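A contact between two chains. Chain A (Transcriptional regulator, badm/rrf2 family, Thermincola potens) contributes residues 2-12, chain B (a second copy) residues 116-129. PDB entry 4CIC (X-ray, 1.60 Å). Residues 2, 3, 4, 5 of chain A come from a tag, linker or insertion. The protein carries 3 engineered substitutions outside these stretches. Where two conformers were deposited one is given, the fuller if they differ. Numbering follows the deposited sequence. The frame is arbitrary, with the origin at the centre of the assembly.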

# COMPACT_ATOMS: atom_id res chain seq x y z
N ALA A 2 -2.14 1.84 -11.14
CA ALA A 2 -2.13 3.28 -11.40
C ALA A 2 -1.43 4.02 -10.27
O ALA A 2 -0.79 5.06 -10.48
N MET A 3 -1.57 3.49 -9.06
CA MET A 3 -0.99 4.07 -7.86
C MET A 3 0.39 3.44 -7.64
O MET A 3 1.15 3.87 -6.78
N GLY A 4 0.68 2.39 -8.40
CA GLY A 4 1.98 1.76 -8.33
C GLY A 4 2.24 0.98 -7.05
O GLY A 4 3.37 0.93 -6.57
N LEU A 5 1.20 0.38 -6.48
CA LEU A 5 1.40 -0.49 -5.32
C LEU A 5 2.14 -1.74 -5.75
O LEU A 5 1.80 -2.35 -6.75
N LYS A 6 3.17 -2.12 -5.01
CA LYS A 6 3.85 -3.37 -5.30
C LYS A 6 3.73 -4.27 -4.08
O LYS A 6 3.91 -3.84 -2.94
N VAL A 7 3.36 -5.53 -4.30
CA VAL A 7 3.28 -6.48 -3.21
C VAL A 7 4.56 -7.30 -3.14
O VAL A 7 5.01 -7.85 -4.14
N SER A 8 5.14 -7.38 -1.95
CA SER A 8 6.36 -8.13 -1.71
C SER A 8 6.17 -9.60 -1.99
O SER A 8 5.07 -10.14 -1.87
N THR A 9 7.25 -10.27 -2.38
CA THR A 9 7.18 -11.72 -2.59
C THR A 9 6.77 -12.41 -1.29
O THR A 9 6.07 -13.42 -1.32
N LYS A 10 7.22 -11.89 -0.16
CA LYS A 10 6.88 -12.57 1.09
C LYS A 10 5.39 -12.46 1.43
O LYS A 10 4.81 -13.42 1.95
N GLY A 11 4.77 -11.34 1.09
CA GLY A 11 3.36 -11.18 1.37
C GLY A 11 2.57 -12.07 0.44
O GLY A 11 1.63 -12.77 0.85
N HIS A 12 2.96 -12.07 -0.82
CA HIS A 12 2.20 -12.80 -1.80
C HIS A 12 2.33 -14.29 -1.53
O HIS A 12 1.32 -15.01 -1.47
N VAL B 116 -7.43 -10.18 -3.17
CA VAL B 116 -7.20 -9.46 -1.91
C VAL B 116 -6.33 -8.24 -2.18
O VAL B 116 -6.63 -7.13 -1.70
N TRP B 117 -5.27 -8.41 -2.96
CA TRP B 117 -4.39 -7.25 -3.22
C TRP B 117 -5.11 -6.21 -4.05
O TRP B 117 -4.84 -5.02 -3.90
N GLU B 118 -6.03 -6.63 -4.91
CA GLU B 118 -6.80 -5.68 -5.71
C GLU B 118 -7.66 -4.83 -4.80
O GLU B 118 -7.86 -3.63 -5.05
N LYS B 119 -8.16 -5.45 -3.75
CA LYS B 119 -8.96 -4.72 -2.76
C LYS B 119 -8.10 -3.73 -1.97
O LYS B 119 -8.54 -2.61 -1.68
N VAL B 120 -6.87 -4.13 -1.65
CA VAL B 120 -5.92 -3.20 -1.02
C VAL B 120 -5.65 -2.02 -1.94
O VAL B 120 -5.68 -0.84 -1.51
N LYS B 121 -5.41 -2.31 -3.21
CA LYS B 121 -5.11 -1.24 -4.17
C LYS B 121 -6.26 -0.25 -4.27
O LYS B 121 -6.06 0.98 -4.31
N LYS B 122 -7.48 -0.78 -4.31
CA LYS B 122 -8.68 0.05 -4.38
C LYS B 122 -8.79 1.01 -3.22
O LYS B 122 -9.08 2.20 -3.41
N SER B 123 -8.54 0.50 -2.01
CA SER B 123 -8.71 1.32 -0.82
C SER B 123 -7.65 2.43 -0.79
O SER B 123 -7.96 3.54 -0.37
N ILE B 124 -6.43 2.13 -1.22
CA ILE B 124 -5.39 3.17 -1.31
C ILE B 124 -5.80 4.26 -2.30
O ILE B 124 -5.69 5.48 -2.01
N GLU B 125 -6.26 3.84 -3.47
CA GLU B 125 -6.73 4.75 -4.51
C GLU B 125 -7.84 5.64 -3.96
O GLU B 125 -7.87 6.86 -4.21
N GLU B 126 -8.73 5.04 -3.18
CA GLU B 126 -9.83 5.82 -2.61
C GLU B 126 -9.36 6.86 -1.59
O GLU B 126 -9.87 7.99 -1.58
N VAL B 127 -8.41 6.49 -0.74
CA VAL B 127 -7.87 7.45 0.23
C VAL B 127 -7.19 8.56 -0.53
O VAL B 127 -7.46 9.75 -0.29
N LEU B 128 -6.31 8.21 -1.47
CA LEU B 128 -5.53 9.28 -2.13
C LEU B 128 -6.36 10.17 -3.06
O LEU B 128 -5.99 11.33 -3.32
N ASP B 129 -7.48 9.66 -3.55
CA ASP B 129 -8.36 10.50 -4.36
C ASP B 129 -9.29 11.36 -3.51
O ASP B 129 -9.96 12.25 -4.03

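A segment lying beside a helix can pack against it by pointing alternate residues at it, and this dimer contact illustrates the principle. Met A3, Leu A5 and Val A7 direct their CA-to-CB bonds toward the helix of chain B, in register with Glu B125, Lys B121 and Trp B117, while Lys A6 lies out of reach.

Apolar packing dominates. Met A3, a tag residue with chi1 between wells at -134°, sets its CG 4.0 Å from Ile B124 CG2 and 3.9 Å from Leu B128 CD1; its CE comes 3.6 Å from Glu B125 CG, the aliphatic part of an acidic side chain. Leu A5, also from the tag (chi1 t, chi2 p), places CD2 4.0 Å from Val B120 CG1 and CD1 4.0 Å from Ile B124 CD1, the latter in the m, t rotamer.

Trp B117 (chi1 m) combines two kinds of contact. Val A7, chi1 t, covers one face: its CG1 makes a CH-pi contact 3.9 Å from the centroid of the Trp B117 five-membered ring. At the ring edge, Trp B117 NE1 donates a hydrogen bond to His A12 ND1 (3.0 Å, 153°), the sole hydrogen bond between the stretches. His A12, chi1 t, meets the indole rim to rim, with planes at 50°, so the rings do not stack.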

# COMPACT_ATOMS: atom_id res chain seq x y z
CB ALA A 2 -3.54 3.80 -11.58
CB MET A 3 -1.89 3.78 -6.66
CG MET A 3 -2.17 4.96 -5.74
SD MET A 3 -3.02 6.33 -6.54
CE MET A 3 -4.26 5.46 -7.50
CB LEU A 5 0.06 -0.89 -4.71
CG LEU A 5 0.14 -2.04 -3.69
CD1 LEU A 5 0.74 -1.54 -2.38
CD2 LEU A 5 -1.21 -2.70 -3.45
CB LYS A 6 5.30 -3.13 -5.72
CG LYS A 6 5.42 -2.32 -7.05
CD LYS A 6 6.76 -2.52 -7.79
CE LYS A 6 6.66 -2.21 -9.30
NZ LYS A 6 6.31 -3.40 -10.18
CB VAL A 7 2.06 -7.41 -3.38
CG1 VAL A 7 2.00 -8.43 -2.27
CG2 VAL A 7 0.76 -6.59 -3.41
CB SER A 8 6.77 -8.00 -0.24
OG SER A 8 5.77 -8.53 0.61
CB THR A 9 8.52 -12.30 -3.06
OG1 THR A 9 9.53 -12.02 -2.08
CG2 THR A 9 8.91 -11.67 -4.39
CB LYS A 10 7.80 -12.19 2.26
CG LYS A 10 7.76 -10.73 2.72
CD LYS A 10 8.70 -10.58 3.93
CE LYS A 10 9.35 -9.20 3.99
NZ LYS A 10 10.85 -9.31 4.07
CB HIS A 12 2.62 -12.45 -3.23
CG HIS A 12 1.71 -13.05 -4.25
ND1 HIS A 12 0.38 -12.71 -4.36
CD2 HIS A 12 1.92 -14.02 -5.17
CE1 HIS A 12 -0.18 -13.43 -5.31
NE2 HIS A 12 0.73 -14.23 -5.83
CB VAL B 116 -6.51 -10.33 -0.85
CG1 VAL B 116 -6.30 -9.54 0.41
CG2 VAL B 116 -7.38 -11.53 -0.52
CB TRP B 117 -3.08 -7.62 -3.90
CG TRP B 117 -2.33 -8.73 -3.24
CD1 TRP B 117 -1.80 -9.81 -3.86
CD2 TRP B 117 -2.03 -8.86 -1.85
NE1 TRP B 117 -1.18 -10.63 -2.94
CE2 TRP B 117 -1.33 -10.09 -1.69
CE3 TRP B 117 -2.30 -8.10 -0.71
CZ2 TRP B 117 -0.87 -10.54 -0.46
CZ3 TRP B 117 -1.85 -8.56 0.52
CH2 TRP B 117 -1.14 -9.77 0.63
CB GLU B 118 -7.66 -6.42 -6.73
CG GLU B 118 -8.36 -5.57 -7.77
CD GLU B 118 -9.63 -4.89 -7.26
OE1 GLU B 118 -10.15 -5.32 -6.20
OE2 GLU B 118 -10.11 -3.94 -7.92
CB LYS B 119 -9.67 -5.68 -1.81
CG LYS B 119 -10.81 -6.44 -2.44
CD LYS B 119 -11.36 -7.46 -1.46
CE LYS B 119 -12.48 -8.27 -2.04
NZ LYS B 119 -13.02 -9.21 -1.01
CB VAL B 120 -4.59 -3.90 -0.66
CG1 VAL B 120 -3.54 -2.91 -0.20
CG2 VAL B 120 -4.84 -4.95 0.45
CB LYS B 121 -4.80 -1.81 -5.55
CG LYS B 121 -4.66 -0.73 -6.63
CD LYS B 121 -4.71 -1.34 -8.03
CE LYS B 121 -6.00 -2.11 -8.25
NZ LYS B 121 -6.02 -2.78 -9.58
CB LYS B 122 -9.91 -0.86 -4.39
CG LYS B 122 -10.81 -0.64 -5.58
CD LYS B 122 -10.06 -0.80 -6.88
CE LYS B 122 -10.89 -0.26 -8.02
NZ LYS B 122 -11.51 1.05 -7.65
CB SER B 123 -8.63 0.51 0.46
OG SER B 123 -7.28 0.23 0.80
CB ILE B 124 -4.04 2.61 -1.75
CG1 ILE B 124 -3.51 1.63 -0.70
CG2 ILE B 124 -3.04 3.75 -2.03
CD1 ILE B 124 -2.31 0.80 -1.19
CB GLU B 125 -7.20 3.98 -5.75
CG GLU B 125 -7.75 4.85 -6.88
CD GLU B 125 -8.19 4.01 -8.08
OE1 GLU B 125 -7.84 2.80 -8.12
OE2 GLU B 125 -8.88 4.54 -8.97
CB GLU B 126 -10.87 4.91 -1.97
CG GLU B 126 -11.68 4.12 -2.99
CD GLU B 126 -12.65 3.15 -2.35
OE1 GLU B 126 -13.08 3.41 -1.21
OE2 GLU B 126 -12.97 2.13 -2.99
CB VAL B 127 -6.85 6.82 1.20
CG1 VAL B 127 -6.16 7.91 2.02
CG2 VAL B 127 -7.54 5.83 2.12
CB LEU B 128 -4.33 8.70 -2.88
CG LEU B 128 -3.33 7.97 -1.95
CD1 LEU B 128 -2.17 7.42 -2.73
CD2 LEU B 128 -2.85 8.89 -0.84
CB ASP B 129 -9.18 9.62 -5.32
CG ASP B 129 -8.38 9.20 -6.55
OD1 ASP B 129 -7.26 9.73 -6.73
OD2 ASP B 129 -8.89 8.37 -7.33